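Local coordinates for choline/ethanolamine kinase family protein (Mesorhizobium loti, PDB 3DXQ) that probably transfers phosphate to ethanolamine or a related small alcohol such as choline, and has a protein-kinase-like fold, at residues P97-F100 against K101-G105; D211-E215 against G216-A220. One frame throughout, in Å; residues are numbered along the deposited sequence.

Contact 1. Residues P97-F100 against K101-G105; sequences PEKF and KTRPG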
loop_
_atom_site.group_PDB
_atom_site.type_symbol
_atom_site.label_atom_id
_atom_site.label_comp_id
_atom_site.label_asym_id
_atom_site.label_seq_id
_atom_site.Cartn_x
_atom_site.Cartn_y
_atom_site.Cartn_z
ATOM N N PRO A 97 -6.566 10.637 -2.915
ATOM C CA PRO A 97 -7.941 10.597 -2.435
ATOM C C PRO A 97 -8.881 11.438 -3.289
ATOM O O PRO A 97 -9.936 10.946 -3.717
ATOM C CB PRO A 97 -7.838 11.175 -1.019
ATOM C CG PRO A 97 -6.448 10.880 -0.590
ATOM C CD PRO A 97 -5.605 10.880 -1.824
ATOM N N GLU A 98 -8.496 12.687 -3.529
ATOM C CA GLU A 98 -9.322 13.619 -4.289
ATOM C C GLU A 98 -9.661 13.069 -5.673
ATOM O O GLU A 98 -10.819 13.066 -6.071
ATOM C CB GLU A 98 -8.642 14.993 -4.395
ATOM C CG GLU A 98 -9.526 16.080 -4.995
ATOM C CD GLU A 98 -8.814 17.432 -5.196
ATOM O OE1 GLU A 98 -7.759 17.686 -4.557
ATOM O OE2 GLU A 98 -9.331 18.256 -5.996
ATOM N N LYS A 99 -8.667 12.579 -6.398
ATOM C CA LYS A 99 -8.933 12.043 -7.733
ATOM C C LYS A 99 -9.807 10.786 -7.720
ATOM O O LYS A 99 -10.463 10.487 -8.728
ATOM C CB LYS A 99 -7.636 11.773 -8.491
ATOM C CG LYS A 99 -6.836 13.033 -8.839
ATOM C CD LYS A 99 -5.353 12.658 -9.041
ATOM C CE LYS A 99 -4.480 13.836 -9.425
ATOM N NZ LYS A 99 -4.669 14.143 -10.854
ATOM N N PHE A 100 -9.817 10.058 -6.599
ATOM C CA PHE A 100 -10.663 8.862 -6.469
ATOM C C PHE A 100 -12.145 9.195 -6.337
ATOM O O PHE A 100 -12.986 8.367 -6.622
ATOM C CB PHE A 100 -10.200 7.937 -5.328
ATOM C CG PHE A 100 -9.247 6.840 -5.784
ATOM C CD1 PHE A 100 -9.687 5.832 -6.636
ATOM C CD2 PHE A 100 -7.932 6.806 -5.351
ATOM C CE1 PHE A 100 -8.818 4.825 -7.061
ATOM C CE2 PHE A 100 -7.079 5.811 -5.749
ATOM C CZ PHE A 100 -7.525 4.810 -6.616
ATOM N N LYS A 101 -12.452 10.403 -5.887
ATOM C CA LYS A 101 -13.831 10.923 -5.879
ATOM C C LYS A 101 -14.098 11.587 -7.251
ATOM O O LYS A 101 -15.179 11.480 -7.809
ATOM C CB LYS A 101 -14.024 11.996 -4.787
ATOM C CG LYS A 101 -13.575 11.658 -3.366
ATOM C CD LYS A 101 -14.677 11.064 -2.485
ATOM C CE LYS A 101 -14.391 11.269 -0.981
ATOM N NZ LYS A 101 -13.031 10.869 -0.559
ATOM N N THR A 102 -13.089 12.267 -7.780
ATOM C CA THR A 102 -13.185 13.039 -9.036
ATOM C C THR A 102 -13.306 12.242 -10.340
ATOM O O THR A 102 -14.015 12.655 -11.251
ATOM C CB THR A 102 -11.931 13.970 -9.175
ATOM O OG1 THR A 102 -12.190 15.201 -8.487
ATOM C CG2 THR A 102 -11.557 14.271 -10.657
ATOM N N ARG A 103 -12.592 11.129 -10.448
ATOM C CA ARG A 103 -12.548 10.394 -11.715
ATOM C C ARG A 103 -13.523 9.231 -11.643
ATOM O O ARG A 103 -13.257 8.234 -10.974
ATOM C CB ARG A 103 -11.109 9.934 -12.013
ATOM C CG ARG A 103 -10.106 11.105 -12.016
ATOM C CD ARG A 103 -8.640 10.675 -12.031
ATOM N NE ARG A 103 -8.299 9.907 -13.229
ATOM C CZ ARG A 103 -8.100 10.429 -14.436
ATOM N NH1 ARG A 103 -8.193 11.742 -14.628
ATOM N NH2 ARG A 103 -7.808 9.648 -15.462
ATOM N N PRO A 104 -14.677 9.357 -12.315
ATOM C CA PRO A 104 -15.687 8.319 -12.151
ATOM C C PRO A 104 -15.202 6.963 -12.615
ATOM O O PRO A 104 -14.575 6.868 -13.664
ATOM C CB PRO A 104 -16.841 8.806 -13.025
ATOM C CG PRO A 104 -16.245 9.774 -13.956
ATOM C CD PRO A 104 -15.114 10.407 -13.251
ATOM N N GLY A 105 -15.477 5.935 -11.814
ATOM C CA GLY A 105 -15.051 4.560 -12.127
ATOM C C GLY A 105 -13.664 4.190 -11.621
ATOM O O GLY A 105 -13.251 3.028 -11.732
#

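Contact 2. Residues D211-E215 against G216-A220; sequences DLSVE and GKFNA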
loop_
_atom_site.group_PDB
_atom_site.type_symbol
_atom_site.label_atom_id
_atom_site.label_comp_id
_atom_site.label_asym_id
_atom_site.label_seq_id
_atom_site.Cartn_x
_atom_site.Cartn_y
_atom_site.Cartn_z
ATOM N N ASP A 211 -6.744 -1.503 2.750
ATOM C CA ASP A 211 -5.672 -0.520 2.819
ATOM C C ASP A 211 -5.939 0.650 1.883
ATOM O O ASP A 211 -5.843 1.810 2.287
ATOM C CB ASP A 211 -4.343 -1.174 2.480
ATOM C CG ASP A 211 -3.133 -0.327 2.895
ATOM O OD1 ASP A 211 -2.970 0.822 2.464
ATOM O OD2 ASP A 211 -2.289 -0.859 3.622
ATOM N N LEU A 212 -6.291 0.351 0.644
ATOM C CA LEU A 212 -6.619 1.399 -0.310
ATOM C C LEU A 212 -7.753 2.252 0.207
ATOM O O LEU A 212 -7.682 3.474 0.140
ATOM C CB LEU A 212 -7.012 0.787 -1.651
ATOM C CG LEU A 212 -7.531 1.729 -2.720
ATOM C CD1 LEU A 212 -6.625 2.970 -2.792
ATOM C CD2 LEU A 212 -7.598 0.986 -4.081
ATOM N N SER A 213 -8.799 1.614 0.725
ATOM C CA SER A 213 -9.961 2.342 1.233
ATOM C C SER A 213 -9.589 3.366 2.288
ATOM O O SER A 213 -10.015 4.523 2.197
ATOM C CB SER A 213 -10.991 1.375 1.821
ATOM O OG SER A 213 -12.177 2.051 2.192
ATOM N N VAL A 214 -8.795 2.947 3.280
ATOM C CA VAL A 214 -8.368 3.855 4.356
ATOM C C VAL A 214 -7.417 4.939 3.847
ATOM O O VAL A 214 -7.457 6.087 4.329
ATOM C CB VAL A 214 -7.699 3.107 5.515
ATOM C CG1 VAL A 214 -7.048 4.065 6.471
ATOM C CG2 VAL A 214 -8.703 2.318 6.237
ATOM N N GLU A 215 -6.574 4.583 2.879
ATOM C CA GLU A 215 -5.600 5.525 2.328
ATOM C C GLU A 215 -6.284 6.529 1.412
ATOM O O GLU A 215 -5.892 7.697 1.347
ATOM C CB GLU A 215 -4.495 4.794 1.565
ATOM C CG GLU A 215 -3.496 3.964 2.421
ATOM C CD GLU A 215 -2.550 4.811 3.252
ATOM O OE1 GLU A 215 -2.222 5.932 2.818
ATOM O OE2 GLU A 215 -2.130 4.353 4.341
ATOM N N GLY A 216 -7.322 6.083 0.709
ATOM C CA GLY A 216 -8.080 6.975 -0.190
ATOM C C GLY A 216 -9.238 7.733 0.438
ATOM O O GLY A 216 -9.929 8.487 -0.252
ATOM N N LYS A 217 -9.449 7.525 1.738
ATOM C CA LYS A 217 -10.580 8.116 2.456
ATOM C C LYS A 217 -11.861 7.806 1.697
ATOM O O LYS A 217 -12.659 8.692 1.415
ATOM C CB LYS A 217 -10.409 9.628 2.621
ATOM C CG LYS A 217 -9.027 10.064 3.092
ATOM C CD LYS A 217 -9.024 11.493 3.638
ATOM C CE LYS A 217 -7.597 11.983 3.907
ATOM N NZ LYS A 217 -7.542 13.276 4.664
ATOM N N PHE A 218 -12.035 6.533 1.358
ATOM C CA PHE A 218 -13.179 6.091 0.572
ATOM C C PHE A 218 -14.438 6.138 1.373
ATOM O O PHE A 218 -14.449 5.721 2.519
ATOM C CB PHE A 218 -12.986 4.649 0.112
ATOM C CG PHE A 218 -12.183 4.506 -1.133
ATOM C CD1 PHE A 218 -11.216 5.440 -1.480
ATOM C CD2 PHE A 218 -12.340 3.372 -1.928
ATOM C CE1 PHE A 218 -10.473 5.286 -2.638
ATOM C CE2 PHE A 218 -11.590 3.208 -3.085
ATOM C CZ PHE A 218 -10.657 4.159 -3.443
ATOM N N ASN A 219 -15.507 6.633 0.780
ATOM C CA ASN A 219 -16.796 6.613 1.477
ATOM C C ASN A 219 -17.460 5.273 1.154
ATOM O O ASN A 219 -16.942 4.503 0.357
ATOM C CB ASN A 219 -17.678 7.818 1.100
ATOM C CG ASN A 219 -17.941 7.906 -0.380
ATOM O OD1 ASN A 219 -17.955 6.892 -1.096
ATOM N ND2 ASN A 219 -18.126 9.112 -0.858
ATOM N N ALA A 220 -18.602 5.014 1.791
ATOM C CA ALA A 220 -19.346 3.766 1.610
ATOM C C ALA A 220 -19.553 3.418 0.146
ATOM O O ALA A 220 -19.406 2.260 -0.242
ATOM C CB ALA A 220 -20.682 3.854 2.303
#

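Contact 1. Residues P97-F100 against K101-G105
Arg-103 and Lys-99 lie one helical turn apart, and they meet through the roots of their side chains: Arg-103 CD comes alongside Lys-99 CB at 3.8 Å. With CG of Arg-103 turned anti to its carbonyl carbon (chi1 -56°), the start of the side chain runs back beside the carbonyl of Lys-99, CG standing 3.4 Å from Lys-99 O. That same oxygen takes the backbone N-H of Arg-103 at 2.8 Å from N, the donor tilted out of the carbonyl plane. Beyond this contact the charged ends go to different partners: Arg-103 NE forms a salt bridge with Asp-187, and Lys-99 NZ is hydrogen-bonded to Gln-93. Glu-98 O is gripped twice, by Thr-102 N at 3.0 Å within the carbonyl plane and by Lys-101 N at 3.1 Å from well above it. Thr-102 CB lies 3.4 Å from the same Glu-98 O, while Lys-101 brings CG to 3.7 Å from Pro-97 O. The buried Phe-100 packs its side chain on Met-95 and Cys-182. Helix 97-102 is a short surface helix after strand 93-94; Lys-99 and Arg-103 tie it to strands 93-94 and 185-187 of one small antiparallel sheet, and Gly-105 is the N-cap of helix 106-118.

Contact 2. Residues D211-E215 against G216-A220
Ser-213 and Phe-218 join backbones where helix 206-215 ends: Ser-213 O accepts the N-H of Phe-218 at 3.0 Å from N, almost dead straight at 179° and in the carbonyl plane, after the chain has turned through Lys-217 with positive phi. One step earlier Leu-212 O takes Gly-216 N at 2.7 Å, a last helical bond with the donor almost in line with the carbonyl. The turn brings the Phe-218 side chain back onto the helix, its CG anti to its carbonyl carbon (chi1 -84°). The ring offers one face to the backbone of Ser-213, whose CA makes a CH-pi contact 4.3 Å from the centroid. Leu-212 O lies over that face too, off-centre, near the ring's border, and Gly-216 O sits in the ring plane at an edge. Farther out, Phe-218 CZ touches Leu-212 CG at 4.0 Å. Ser-213 OG lies beside Phe-218 CB at 3.4 Å and is hydrogen-bonded to Asp-223 of helix 220-231. Glu-215 forms a salt bridge with Arg-278 of helix 271-287, while Leu-212 packs on Ala-110 and Phe-114 of helix 106-118. Asn-219 is the N-cap of the next helix. A 6→1 bond from Phe-218 N to Ser-213 O around a positive-phi residue, with the donor's side chain folded against the helix, is characteristic of Schellman-type C-capping; the companion approach of Lys-217 N to Val-214 O is long, at 3.6 Å. Here the cap ends one helix, and a short loop leads on to the next in the helical lobe of a protein-kinase-like fold.

From the N terminus, the chain leaves strand 93-94, runs through contact 1 and enters helix 106-118. Further helices and short strands follow before it reaches contact 2, between helices 206-215 and 220-231. Each contact closes just a local turn; they come in series, neither nesting nor crossing. In space they touch, with centres 11 Å apart. The rings of Phe-100 and Phe-218 meet edge-to-face, Lys-101 NZ probably donates to Lys-217 O at 3.0 Å, and Pro-97 CB packs on Gly-216 O. Together these contacts hold the short helix 97-102 against the capped end of helix 206-215, joining it and its small sheet to that helix within the helical lobe.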